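Local coordinates for protein probable acetolactate synthase isozyme III (Small subunit) (Nitrosomonas europaea ATCC 19718, PDB 2PC6) that probably serves as the small, ACT-domain subunit of a larger enzyme and pairs with a second copy of itself, at residues 15-20 / 69-74; 22-27 / 64-69; 29-34 / 50-55; 85-90 / 149-154; 92-97 / 142-147. All coordinates share one frame; numbering follows the deposited sequence. Where two conformers were deposited one is given.

Contact 1: 15-20 / 69-74. With CA (calcium ion), chain E.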
# COMPACT_ATOMS: atom_id res chain seq x y z
N ALA A 15 6.70 14.12 10.51
CA ALA A 15 6.01 15.03 9.58
C ALA A 15 7.03 15.62 8.60
O ALA A 15 8.01 16.26 9.01
CB ALA A 15 5.28 16.18 10.36
N GLY A 16 6.78 15.41 7.32
CA GLY A 16 7.64 15.95 6.28
C GLY A 16 8.57 14.89 5.73
O GLY A 16 8.98 14.97 4.56
N ALA A 17 8.89 13.91 6.56
CA ALA A 17 9.71 12.75 6.15
C ALA A 17 9.37 12.34 4.74
O ALA A 17 10.26 12.24 3.87
CB ALA A 17 9.49 11.57 7.06
N LEU A 18 8.09 12.10 4.50
CA LEU A 18 7.69 11.56 3.21
C LEU A 18 7.67 12.66 2.15
O LEU A 18 8.03 12.40 0.98
CB LEU A 18 6.33 10.82 3.26
CG LEU A 18 5.74 10.64 1.84
CD1 LEU A 18 6.52 9.58 1.05
CD2 LEU A 18 4.27 10.29 1.84
N SER A 19 7.24 13.87 2.52
CA SER A 19 7.26 14.94 1.52
C SER A 19 8.70 15.24 1.04
O SER A 19 8.91 15.62 -0.11
CB SER A 19 6.60 16.23 2.02
OG SER A 19 7.52 16.86 2.90
N ARG A 20 9.69 15.06 1.93
CA ARG A 20 11.08 15.24 1.54
C ARG A 20 11.61 14.10 0.63
O ARG A 20 12.37 14.35 -0.30
CB ARG A 20 11.98 15.46 2.76
CG ARG A 20 11.88 16.90 3.25
CD ARG A 20 12.75 17.21 4.50
NE ARG A 20 12.15 16.70 5.73
CZ ARG A 20 11.21 17.35 6.42
NH1 ARG A 20 10.76 18.54 6.00
NH2 ARG A 20 10.71 16.82 7.54
N LEU A 69 19.77 11.78 2.90
CA LEU A 69 18.71 12.35 3.74
C LEU A 69 18.89 11.83 5.14
O LEU A 69 19.09 10.64 5.31
CB LEU A 69 17.32 11.95 3.22
CG LEU A 69 16.91 12.37 1.81
CD1 LEU A 69 15.50 11.90 1.50
CD2 LEU A 69 17.02 13.90 1.61
N ILE A 70 18.84 12.69 6.16
CA ILE A 70 18.97 12.19 7.55
C ILE A 70 17.77 11.33 8.03
O ILE A 70 17.91 10.53 8.96
CB ILE A 70 19.32 13.29 8.63
CG1 ILE A 70 18.17 14.29 8.81
CG2 ILE A 70 20.65 13.97 8.31
N GLU A 71 16.61 11.49 7.41
CA GLU A 71 15.41 10.77 7.85
C GLU A 71 15.35 9.34 7.28
O GLU A 71 14.53 8.51 7.72
CB GLU A 71 14.14 11.55 7.53
CG GLU A 71 13.89 12.75 8.46
CD GLU A 71 12.87 13.74 7.88
OE1 GLU A 71 12.72 13.83 6.65
OE2 GLU A 71 12.22 14.44 8.68
N VAL A 72 16.22 9.06 6.30
CA VAL A 72 16.39 7.74 5.76
C VAL A 72 17.51 7.02 6.53
O VAL A 72 18.66 7.45 6.53
CB VAL A 72 16.73 7.87 4.30
CG1 VAL A 72 17.29 6.53 3.74
CG2 VAL A 72 15.47 8.37 3.51
N VAL A 73 17.17 5.92 7.18
CA VAL A 73 18.03 5.33 8.21
C VAL A 73 18.81 4.11 7.69
O VAL A 73 20.01 4.00 7.92
CB VAL A 73 17.19 4.95 9.49
CG1 VAL A 73 18.06 4.20 10.50
CG2 VAL A 73 16.57 6.19 10.15
N LYS A 74 18.10 3.20 7.02
CA LYS A 74 18.69 2.08 6.30
C LYS A 74 17.96 2.00 4.96
O LYS A 74 16.86 2.56 4.80
CB LYS A 74 18.60 0.76 7.10
CG LYS A 74 19.84 0.48 8.00
CA CA E . 20.68 8.81 6.03
O HOH W 1 20.56 9.12 8.48
O HOH W 2 22.71 8.36 6.91

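Contact 2: 22-27 / 64-69. With CA (calcium ion), chain E.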
# COMPACT_ATOMS: atom_id res chain seq x y z
N ALA A 22 9.64 12.39 -1.34
CA ALA A 22 8.96 12.55 -2.64
C ALA A 22 9.51 13.75 -3.37
O ALA A 22 9.56 13.74 -4.61
CB ALA A 22 7.45 12.64 -2.48
N GLY A 23 9.96 14.77 -2.62
CA GLY A 23 10.52 15.95 -3.24
C GLY A 23 11.83 15.66 -3.99
O GLY A 23 12.06 16.15 -5.10
N LEU A 24 12.68 14.86 -3.37
CA LEU A 24 13.93 14.43 -3.98
C LEU A 24 13.71 13.79 -5.39
O LEU A 24 14.38 14.16 -6.34
CB LEU A 24 14.66 13.48 -3.02
CG LEU A 24 16.01 12.87 -3.39
CD1 LEU A 24 16.72 12.39 -2.13
CD2 LEU A 24 15.82 11.70 -4.35
N PHE A 25 12.75 12.87 -5.52
CA PHE A 25 12.35 12.33 -6.83
C PHE A 25 11.89 13.41 -7.81
O PHE A 25 12.42 13.54 -8.94
CB PHE A 25 11.27 11.27 -6.68
CG PHE A 25 11.80 9.94 -6.20
CD1 PHE A 25 12.08 9.72 -4.84
CD2 PHE A 25 12.05 8.89 -7.12
CE1 PHE A 25 12.59 8.51 -4.41
CE2 PHE A 25 12.57 7.66 -6.69
CZ PHE A 25 12.83 7.47 -5.34
N SER A 26 10.92 14.20 -7.36
CA SER A 26 10.30 15.23 -8.15
C SER A 26 11.32 16.21 -8.68
O SER A 26 11.30 16.52 -9.88
CB SER A 26 9.31 15.99 -7.30
OG SER A 26 8.95 17.15 -7.99
N ALA A 27 12.21 16.70 -7.83
CA ALA A 27 13.10 17.75 -8.30
C ALA A 27 13.77 17.35 -9.62
O ALA A 27 14.04 18.22 -10.48
CB ALA A 27 14.17 18.10 -7.24
N LYS A 64 21.97 6.80 -3.89
CA LYS A 64 22.97 7.64 -3.27
C LYS A 64 22.26 8.83 -2.61
O LYS A 64 22.40 9.05 -1.40
CB LYS A 64 24.06 8.05 -4.28
N GLN A 65 21.45 9.57 -3.38
CA GLN A 65 20.78 10.74 -2.81
C GLN A 65 19.87 10.38 -1.63
O GLN A 65 19.78 11.15 -0.67
CB GLN A 65 19.96 11.52 -3.83
CG GLN A 65 20.72 12.40 -4.78
CD GLN A 65 19.79 12.86 -5.91
OE1 GLN A 65 19.88 12.41 -7.07
NE2 GLN A 65 18.82 13.71 -5.56
N LEU A 66 19.19 9.24 -1.68
CA LEU A 66 18.27 8.92 -0.59
C LEU A 66 18.99 8.71 0.74
O LEU A 66 18.52 9.15 1.79
CB LEU A 66 17.40 7.71 -0.92
CG LEU A 66 16.13 7.94 -1.74
CD1 LEU A 66 15.68 6.62 -2.32
CD2 LEU A 66 15.09 8.47 -0.86
N ASN A 67 20.13 8.02 0.69
CA ASN A 67 20.89 7.73 1.89
C ASN A 67 21.39 8.99 2.57
O ASN A 67 21.51 9.00 3.79
CB ASN A 67 22.06 6.77 1.62
CG ASN A 67 21.67 5.32 1.87
OD1 ASN A 67 21.92 4.43 1.02
ND2 ASN A 67 21.06 5.06 3.03
N LYS A 68 21.63 10.03 1.78
CA LYS A 68 22.10 11.31 2.27
C LYS A 68 21.07 11.98 3.18
O LYS A 68 21.46 12.70 4.11
CB LYS A 68 22.46 12.27 1.11
CG LYS A 68 23.92 12.25 0.66
N LEU A 69 19.77 11.78 2.90
CA LEU A 69 18.71 12.35 3.74
C LEU A 69 18.89 11.83 5.14
O LEU A 69 19.09 10.64 5.31
CB LEU A 69 17.32 11.95 3.22
CG LEU A 69 16.91 12.37 1.81
CD1 LEU A 69 15.50 11.90 1.50
CD2 LEU A 69 17.02 13.90 1.61
CA CA E . 20.68 8.81 6.03
O HOH W 2 22.71 8.36 6.91
O HOH W 1 20.56 9.12 8.48

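Contact 3: 29-34 / 50-55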
# COMPACT_ATOMS: atom_id res chain seq x y z
N GLY A 29 12.85 14.51 -11.60
CA GLY A 29 11.98 13.92 -12.58
C GLY A 29 12.09 12.41 -12.58
O GLY A 29 11.70 11.77 -13.56
N TYR A 30 12.61 11.87 -11.48
CA TYR A 30 12.67 10.43 -11.24
C TYR A 30 11.28 9.85 -11.15
O TYR A 30 10.36 10.51 -10.63
CB TYR A 30 13.43 10.11 -9.97
CG TYR A 30 14.86 10.59 -9.95
CD1 TYR A 30 15.68 10.42 -11.07
CD2 TYR A 30 15.41 11.19 -8.81
CE1 TYR A 30 17.00 10.83 -11.07
CE2 TYR A 30 16.76 11.60 -8.79
CZ TYR A 30 17.54 11.42 -9.93
OH TYR A 30 18.88 11.80 -9.97
N ASN A 31 11.13 8.64 -11.66
CA ASN A 31 9.86 7.97 -11.71
C ASN A 31 9.60 7.32 -10.37
O ASN A 31 10.49 6.75 -9.75
CB ASN A 31 9.81 6.98 -12.93
CG ASN A 31 9.12 5.65 -12.61
OD1 ASN A 31 9.56 4.90 -11.75
ND2 ASN A 31 8.05 5.31 -13.37
N ILE A 32 8.37 7.45 -9.90
CA ILE A 32 7.89 6.66 -8.81
C ILE A 32 6.72 5.88 -9.37
O ILE A 32 5.69 6.43 -9.74
CB ILE A 32 7.40 7.54 -7.61
CG1 ILE A 32 8.58 8.22 -6.95
CG2 ILE A 32 6.68 6.66 -6.58
CD1 ILE A 32 8.26 9.01 -5.72
N GLU A 33 6.87 4.58 -9.49
CA GLU A 33 5.76 3.86 -10.07
C GLU A 33 4.68 3.74 -9.02
O GLU A 33 3.51 4.04 -9.28
CB GLU A 33 6.18 2.50 -10.59
CG GLU A 33 5.24 2.06 -11.67
CD GLU A 33 5.40 0.61 -12.03
OE1 GLU A 33 6.27 -0.08 -11.44
OE2 GLU A 33 4.65 0.15 -12.92
N SER A 34 5.10 3.34 -7.82
CA SER A 34 4.19 3.06 -6.72
C SER A 34 4.93 3.22 -5.38
O SER A 34 6.15 3.09 -5.30
CB SER A 34 3.62 1.65 -6.87
OG SER A 34 4.48 0.70 -6.28
N LEU A 50 9.25 1.40 -2.24
CA LEU A 50 9.07 2.22 -3.37
C LEU A 50 9.53 1.49 -4.66
O LEU A 50 10.58 0.82 -4.67
CB LEU A 50 9.94 3.43 -3.12
CG LEU A 50 9.91 4.58 -4.08
CD1 LEU A 50 10.54 5.70 -3.33
CD2 LEU A 50 10.72 4.23 -5.34
N VAL A 51 8.76 1.61 -5.73
CA VAL A 51 9.14 1.01 -6.99
C VAL A 51 9.50 2.12 -7.95
O VAL A 51 8.72 3.05 -8.13
CB VAL A 51 8.00 0.18 -7.62
CG1 VAL A 51 8.38 -0.26 -9.02
CG2 VAL A 51 7.65 -0.99 -6.74
N THR A 52 10.67 2.00 -8.57
CA THR A 52 11.10 2.94 -9.59
C THR A 52 11.61 2.23 -10.87
O THR A 52 12.00 1.05 -10.86
CB THR A 52 12.09 3.98 -9.03
OG1 THR A 52 12.29 5.02 -10.01
CG2 THR A 52 13.46 3.35 -8.61
N ASN A 53 11.55 2.95 -11.99
CA ASN A 53 11.88 2.38 -13.29
C ASN A 53 13.02 3.13 -13.92
O ASN A 53 12.88 4.32 -14.26
CB ASN A 53 10.67 2.42 -14.24
CG ASN A 53 9.54 1.47 -13.83
OD1 ASN A 53 9.75 0.29 -13.60
ND2 ASN A 53 8.33 2.00 -13.76
N GLY A 54 14.15 2.46 -14.09
CA GLY A 54 15.27 3.10 -14.79
C GLY A 54 16.49 2.24 -15.05
O GLY A 54 16.56 1.10 -14.61
N PRO A 55 17.45 2.79 -15.81
CA PRO A 55 18.75 2.16 -15.95
C PRO A 55 19.48 2.18 -14.62
O PRO A 55 19.22 3.06 -13.81
CB PRO A 55 19.48 3.06 -16.98
CG PRO A 55 18.78 4.35 -16.93
CD PRO A 55 17.35 4.03 -16.61

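Contact 4: 85-90 / 149-154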
# COMPACT_ATOMS: atom_id res chain seq x y z
N GLU A 85 7.35 -10.36 -2.60
CA GLU A 85 6.51 -9.18 -2.68
C GLU A 85 5.06 -9.55 -2.89
O GLU A 85 4.75 -10.59 -3.49
CB GLU A 85 7.03 -8.13 -3.69
CG GLU A 85 6.98 -8.58 -5.12
CD GLU A 85 5.62 -8.36 -5.80
OE1 GLU A 85 4.81 -7.50 -5.32
OE2 GLU A 85 5.37 -9.05 -6.83
N ARG A 86 4.20 -8.68 -2.35
CA ARG A 86 2.76 -8.81 -2.47
C ARG A 86 2.16 -7.47 -2.63
O ARG A 86 2.68 -6.47 -2.15
CB ARG A 86 2.13 -9.52 -1.26
CG ARG A 86 2.50 -11.00 -1.16
CD ARG A 86 2.06 -11.77 -2.39
NE ARG A 86 2.23 -13.23 -2.22
CZ ARG A 86 3.37 -13.86 -2.50
NH1 ARG A 86 4.39 -13.14 -2.94
NH2 ARG A 86 3.51 -15.19 -2.32
N GLU A 87 1.06 -7.43 -3.36
CA GLU A 87 0.31 -6.22 -3.46
C GLU A 87 -1.13 -6.55 -3.19
O GLU A 87 -1.58 -7.67 -3.46
CB GLU A 87 0.47 -5.68 -4.86
CG GLU A 87 0.01 -4.23 -4.99
CD GLU A 87 0.35 -3.68 -6.37
OE1 GLU A 87 1.00 -4.44 -7.19
OE2 GLU A 87 -0.02 -2.50 -6.63
N LEU A 88 -1.86 -5.58 -2.67
CA LEU A 88 -3.31 -5.71 -2.56
C LEU A 88 -4.03 -4.75 -3.50
O LEU A 88 -3.63 -3.61 -3.70
CB LEU A 88 -3.78 -5.54 -1.10
CG LEU A 88 -5.30 -5.69 -0.83
CD1 LEU A 88 -5.55 -6.32 0.52
CD2 LEU A 88 -5.87 -4.33 -0.82
N MSE A 89 -5.12 -5.20 -4.06
CA MSE A 89 -5.89 -4.41 -4.97
C MSE A 89 -7.38 -4.62 -4.75
O MSE A 89 -7.87 -5.73 -4.54
CB MSE A 89 -5.49 -4.77 -6.38
CG MSE A 89 -6.37 -4.23 -7.43
SE MSE A 89 -5.59 -4.60 -9.22
CE MSE A 89 -5.91 -6.53 -9.29
N LEU A 90 -8.09 -3.51 -4.84
CA LEU A 90 -9.54 -3.44 -4.86
C LEU A 90 -10.02 -2.92 -6.23
O LEU A 90 -9.71 -1.78 -6.63
CB LEU A 90 -9.98 -2.47 -3.77
CG LEU A 90 -10.62 -2.95 -2.46
CD1 LEU A 90 -10.06 -4.24 -1.90
CD2 LEU A 90 -10.54 -1.83 -1.44
N ALA A 149 -8.34 0.53 -6.57
CA ALA A 149 -7.46 1.01 -5.52
C ALA A 149 -6.52 -0.13 -5.16
O ALA A 149 -6.92 -1.22 -4.75
CB ALA A 149 -8.21 1.51 -4.34
N ARG A 150 -5.25 0.20 -5.31
CA ARG A 150 -4.19 -0.73 -5.46
C ARG A 150 -3.11 -0.16 -4.59
O ARG A 150 -2.75 1.01 -4.73
CB ARG A 150 -3.82 -0.74 -6.93
CG ARG A 150 -2.54 -1.43 -7.27
CD ARG A 150 -2.39 -1.53 -8.77
NE ARG A 150 -1.31 -2.46 -9.06
CZ ARG A 150 -1.21 -3.14 -10.20
NH1 ARG A 150 -2.12 -2.99 -11.15
NH2 ARG A 150 -0.20 -3.99 -10.39
N THR A 151 -2.62 -0.99 -3.66
CA THR A 151 -1.83 -0.52 -2.50
C THR A 151 -0.38 -0.27 -2.80
O THR A 151 0.33 0.24 -1.92
CB THR A 151 -1.75 -1.51 -1.32
OG1 THR A 151 -1.20 -2.76 -1.76
CG2 THR A 151 -3.07 -1.70 -0.68
N GLY A 152 0.07 -0.66 -3.99
CA GLY A 152 1.51 -0.64 -4.23
C GLY A 152 2.22 -1.71 -3.40
O GLY A 152 1.76 -2.10 -2.32
N VAL A 153 3.33 -2.19 -3.95
CA VAL A 153 4.06 -3.34 -3.44
C VAL A 153 4.49 -3.21 -2.00
O VAL A 153 4.84 -2.14 -1.51
CB VAL A 153 5.32 -3.63 -4.27
CG1 VAL A 153 6.19 -4.67 -3.56
CG2 VAL A 153 4.93 -4.14 -5.66
N SER A 154 4.45 -4.33 -1.32
CA SER A 154 5.10 -4.43 -0.07
C SER A 154 6.01 -5.67 -0.12
O SER A 154 5.58 -6.75 -0.53
CB SER A 154 4.06 -4.57 0.99
OG SER A 154 4.66 -5.19 2.10

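Contact 5: 92-97 / 142-147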
# COMPACT_ATOMS: atom_id res chain seq x y z
N LYS A 92 -13.43 -2.26 -8.46
CA LYS A 92 -14.90 -2.19 -8.51
C LYS A 92 -15.35 -2.31 -9.95
O LYS A 92 -14.91 -1.54 -10.79
CB LYS A 92 -15.41 -0.90 -7.84
CG LYS A 92 -16.87 -0.61 -8.06
CD LYS A 92 -17.27 0.79 -7.51
CE LYS A 92 -16.98 0.85 -6.01
NZ LYS A 92 -17.22 2.20 -5.44
N VAL A 93 -16.22 -3.28 -10.23
CA VAL A 93 -16.58 -3.65 -11.58
C VAL A 93 -18.08 -3.65 -11.74
O VAL A 93 -18.82 -3.99 -10.81
CB VAL A 93 -16.09 -5.10 -11.96
CG1 VAL A 93 -14.60 -5.15 -12.12
CG2 VAL A 93 -16.59 -6.16 -10.91
N ARG A 94 -18.50 -3.24 -12.92
CA ARG A 94 -19.86 -3.26 -13.34
C ARG A 94 -20.18 -4.72 -13.59
O ARG A 94 -19.43 -5.42 -14.27
CB ARG A 94 -19.95 -2.43 -14.63
CG ARG A 94 -21.26 -2.47 -15.43
CD ARG A 94 -22.48 -1.97 -14.66
NE ARG A 94 -22.45 -0.57 -14.24
CZ ARG A 94 -22.61 -0.18 -12.98
NH1 ARG A 94 -22.76 -1.08 -12.02
NH2 ARG A 94 -22.60 1.11 -12.67
N ALA A 95 -21.27 -5.21 -13.02
CA ALA A 95 -21.57 -6.61 -13.14
C ALA A 95 -23.06 -6.81 -13.25
O ALA A 95 -23.74 -6.95 -12.24
CB ALA A 95 -20.96 -7.43 -11.95
N VAL A 96 -23.55 -6.83 -14.49
CA VAL A 96 -24.95 -7.06 -14.79
C VAL A 96 -25.12 -8.16 -15.86
O VAL A 96 -24.27 -8.32 -16.76
CB VAL A 96 -25.69 -5.72 -15.19
CG1 VAL A 96 -24.99 -4.48 -14.59
CG2 VAL A 96 -25.82 -5.55 -16.70
N GLY A 97 -26.23 -8.91 -15.74
CA GLY A 97 -26.51 -10.10 -16.55
C GLY A 97 -25.39 -11.11 -16.54
O GLY A 97 -24.83 -11.49 -15.48
N CYS A 142 -11.79 -3.86 -19.83
CA CYS A 142 -11.56 -2.51 -19.28
C CYS A 142 -12.85 -1.72 -19.07
O CYS A 142 -13.01 -1.10 -18.02
CB CYS A 142 -10.54 -1.71 -20.11
SG CYS A 142 -11.01 -1.33 -21.83
N ASN A 143 -13.77 -1.78 -20.03
CA ASN A 143 -15.06 -1.05 -19.95
C ASN A 143 -15.88 -1.41 -18.69
O ASN A 143 -16.65 -0.60 -18.17
CB ASN A 143 -15.89 -1.24 -21.24
CG ASN A 143 -16.21 -2.71 -21.50
OD1 ASN A 143 -15.33 -3.57 -21.39
ND2 ASN A 143 -17.46 -3.01 -21.82
N LEU A 144 -15.65 -2.63 -18.17
CA LEU A 144 -16.22 -3.02 -16.89
C LEU A 144 -15.58 -2.34 -15.71
O LEU A 144 -16.21 -2.24 -14.66
CB LEU A 144 -16.25 -4.54 -16.69
CG LEU A 144 -17.00 -5.23 -17.82
CD1 LEU A 144 -17.06 -6.76 -17.69
CD2 LEU A 144 -18.38 -4.61 -17.97
N ILE A 145 -14.37 -1.86 -15.80
CA ILE A 145 -13.81 -1.40 -14.54
C ILE A 145 -14.39 -0.06 -14.14
O ILE A 145 -14.29 0.89 -14.89
CB ILE A 145 -12.32 -1.39 -14.58
CG1 ILE A 145 -11.84 -2.84 -14.55
CG2 ILE A 145 -11.76 -0.61 -13.39
CD1 ILE A 145 -10.42 -2.99 -14.98
N LEU A 146 -15.01 0.03 -12.97
CA LEU A 146 -15.49 1.36 -12.53
C LEU A 146 -14.41 2.22 -11.88
O LEU A 146 -14.30 3.42 -12.17
CB LEU A 146 -16.70 1.25 -11.61
CG LEU A 146 -17.93 0.60 -12.21
CD1 LEU A 146 -18.88 0.22 -11.10
CD2 LEU A 146 -18.58 1.59 -13.16
N GLU A 147 -13.63 1.61 -10.98
CA GLU A 147 -12.42 2.24 -10.39
C GLU A 147 -11.61 1.13 -9.69
O GLU A 147 -12.09 0.03 -9.52
CB GLU A 147 -12.78 3.36 -9.40
CG GLU A 147 -13.64 2.84 -8.28
CD GLU A 147 -14.08 3.89 -7.29
OE1 GLU A 147 -13.57 5.03 -7.29
OE2 GLU A 147 -14.99 3.57 -6.48

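Contact 1: 15-20 / 69-74
Arg20 and Glu71 meet in a side-on salt bridge, their chains crossing at about a right angle. NE of Arg20 donates to Glu71 OE1 at 3.1 Å, and NH2 of Arg20 donates to Glu71 OE2 at 3.0 Å. Each carboxylate oxygen takes one nitrogen. Of two deposited Glu71 conformers this is one, so other arrangements may exist. Both oxygens lie close to the guanidinium plane, but the two flat groups are turned 36° apart. OE2 is met on its syn lone pair. OE1 is met from the syn side too, though well out of the carboxylate plane. The bend of Arg20 at chi3 (-77°) turns NE toward the acid. Gly16 C packs over one guanidinium face, 3.4 Å above the plane. The same acid lies against the start of the helix, with OE1 3.2 Å from Ala17 CA. Behind Glu71, the type I turn Leu69-Val72 curls round a calcium ion, which Val72 O binds at 2.5 Å. A water on that metal also donates to Ile70 O. The contact joins the first turn of helix 17-28 to the lead-in of strand 72-77, beside strand 3-12, where Ala17 packs on Met11.

Contact 2: 22-27 / 64-69
Leu69, whose side chain meets Leu24, lends its carbonyl O to a calcium ion that several groups grip. Asn67 O binds the metal at 2.4 Å and Leu69 O at 2.5 Å. Val72 O and two waters join them. The metal lies near the C-terminal end of helix 56-68. This helix and helix 17-28 are the two helices of a ferredoxin-like ACT domain, with its beta-alpha-beta-beta-alpha-beta order. Their touching segments run roughly antiparallel, at 145°, with axes 10.7 Å apart. No hydrogen bond links the two segments, and the contact is packing. Leu24 carries most of the packing. Its CG stands anti to the backbone N (chi1 -180°), and CD1 beyond it enters between Gln65, Leu66 and Leu69. CD1 of Leu24 lies 3.6 Å from Gln65 O and 3.9 Å from Leu69 CD1. The Gln65 chain, extended beyond CG, passes Leu24 at a slant and lays NE2 against Leu24 CG at 3.6 Å. Its other amide atom, OE1, is hydrogen-bonded to the Tyr30 hydroxyl. Deeper in, Phe25 and Leu66 cross at about a right angle. Phe25 also packs on Ile32, and on Ala15 of the second subunit. The ring meets Leu66 with its CE1-CZ side; Phe25 CE1 lies 4.2 Å from Leu66 CD1.

Contact 3: 29-34 / 50-55
Leu50 meets Ser34 through the backbone, with Ser34 O 3.6 Å from Leu50 CA. Its side chain packs on Phe25 of helix 17-28. Val51 follows and is held by both its backbone N and its backbone O. Its N donates to Ser34 O at 3.0 Å in a nearly straight bond (173°), and its O accepts from Glu33 N at 2.8 Å. The side chains of Val51 and Glu33 lie side by side and point the same way. Glu33 CB is within 3.9 Å of Val51 CG1, while the carboxylate OE1 goes on to a salt bridge with Arg4 on strand 3-12. The other methyl, Val51 CG2, rests against Ser34 OG at 3.6 Å. In the ferredoxin-like ACT fold, this is where the loop from the first helix drops back onto the sheet. Strand 45-54 is an inner strand there, bonded on its other side to strand 3-12. Thr52 comes next. Its OG1 stands anti to the backbone N (chi1 -170°) and donates to Asn31 O at a short 2.5 Å. That bond holds the loop at Asn31. Thr52 is buried, its side chain also packing on Ile7 and Val59. Asn53 closes the contact. Its backbone N donates to Asn31 OD1 at 2.8 Å, from 51° out of the plane of that amide carbonyl.

Contact 4: 85-90 / 149-154
Leu88 and Thr151 share two bonds at the middle of this antiparallel strand pair. Thr151 N donates to Leu88 O at 2.8 Å, and Leu88 N donates to Thr151 OG1 at 3.0 Å. The hydroxyl thus takes the place of a backbone carbonyl. It can do so because OG1 sits between the backbone N and the carbonyl carbon (chi1 57°), while CG2 packs against Leu88 CD2. On either side the strands pair in the usual way. Leu90 and Ala149 exchange two bonds, the one from Leu90 N to Ala149 O being 2.6 Å. Arg86 and Ser154 also exchange two. Between these pairs the register slips by one residue, at Thr151-Val153. Glu87 faces the slip. Its extended chain brings the carboxylate to Arg150, in a salt bridge in which NE of Arg150 lies 2.8 Å from Glu87 OE2. A second, weak bond runs from Arg150 NH2 to Glu87 OE1 at 3.4 Å. The two flat groups are turned 54° apart. At the far end Val153 CG1 packs on Glu85 CB at 3.6 Å. Within the chain, strand 145-157 is outermost in the second ferredoxin-like sheet, beside strand 83-94. Thr151 also packs on Ser154 of the second subunit. Further out, Glu85 OE2 accepts from Arg130 N, and Asp134 on helix 130-139 forms a salt bridge with Arg150 NH2. Glu87 and Asp134 both lie near Arg150 and probably keep it charged. Its charge would in turn favour an ionised Glu87, though the exact place of OE2 is doubtful.

Contact 5: 92-97 / 142-147
Lys92 faces both Leu146 and Glu147 in a classic beta bulge, between two antiparallel strands of the C-terminal ferredoxin-like domain. Its N donates to Glu147 O at 2.9 Å. Its O accepts from Leu146 N at 2.7 Å, and also weakly from Glu147 N at 3.4 Å. The side chains of Lys92 and Glu147 run side by side in the same direction. NZ of Lys92 ends 2.8 Å from Glu147 OE2, in a salt bridge that meets the oxygen nearly head-on along its C-O bond. Ser157 O and Gly159 O of the second subunit bind the same NZ, while Glu147 OE1 pairs with Arg47 of that subunit. Val93 comes next, opposite Ile145. CG1 of Val93 is 4.3 Å from Ile145 CG1, and the CA of Val93 makes a CH...O contact with Leu144 O. Val93 also packs on Met103 of helix 98-109. Arg94 then closes the pairing, its N donating to Leu144 O at 3.0 Å and 171°. Bends at chi2 (61°) and chi3 (62°) fold its chain back, placing CD and NE on the side of Leu146. The guanidinium lies across Leu146, while NH1 is hydrogen-bonded to Glu120 O and NH2 forms a salt bridge with Glu160 of the second subunit. Leu146 CD1 stands 3.9 Å above one face of the Arg94 guanidinium, shifted toward the rim.

Contacts 1, 2 and 3 belong to the N-terminal ACT domain, contacts 4 and 5 to the C-terminal domain, of related ferredoxin-like fold. Contacts 1 and 2 have centres about 9 Å apart. They share Leu69, helix 17-28 and the calcium site. Contact 3 touches contact 2, with Phe25 CZ 3.5 Å from Leu50 CD1, but its nearest atoms stay about 7 Å from contact 1. Contacts 3 and 4 touch across the two domains, Ser34 OG lying 3.9 Å from Gly152 CA. Contacts 4 and 5 lie along one strand pair, centres about 20 Å apart. Contact 5 is the far end, its centre about 39 Å from that of contact 1. All five contacts reach the second subunit.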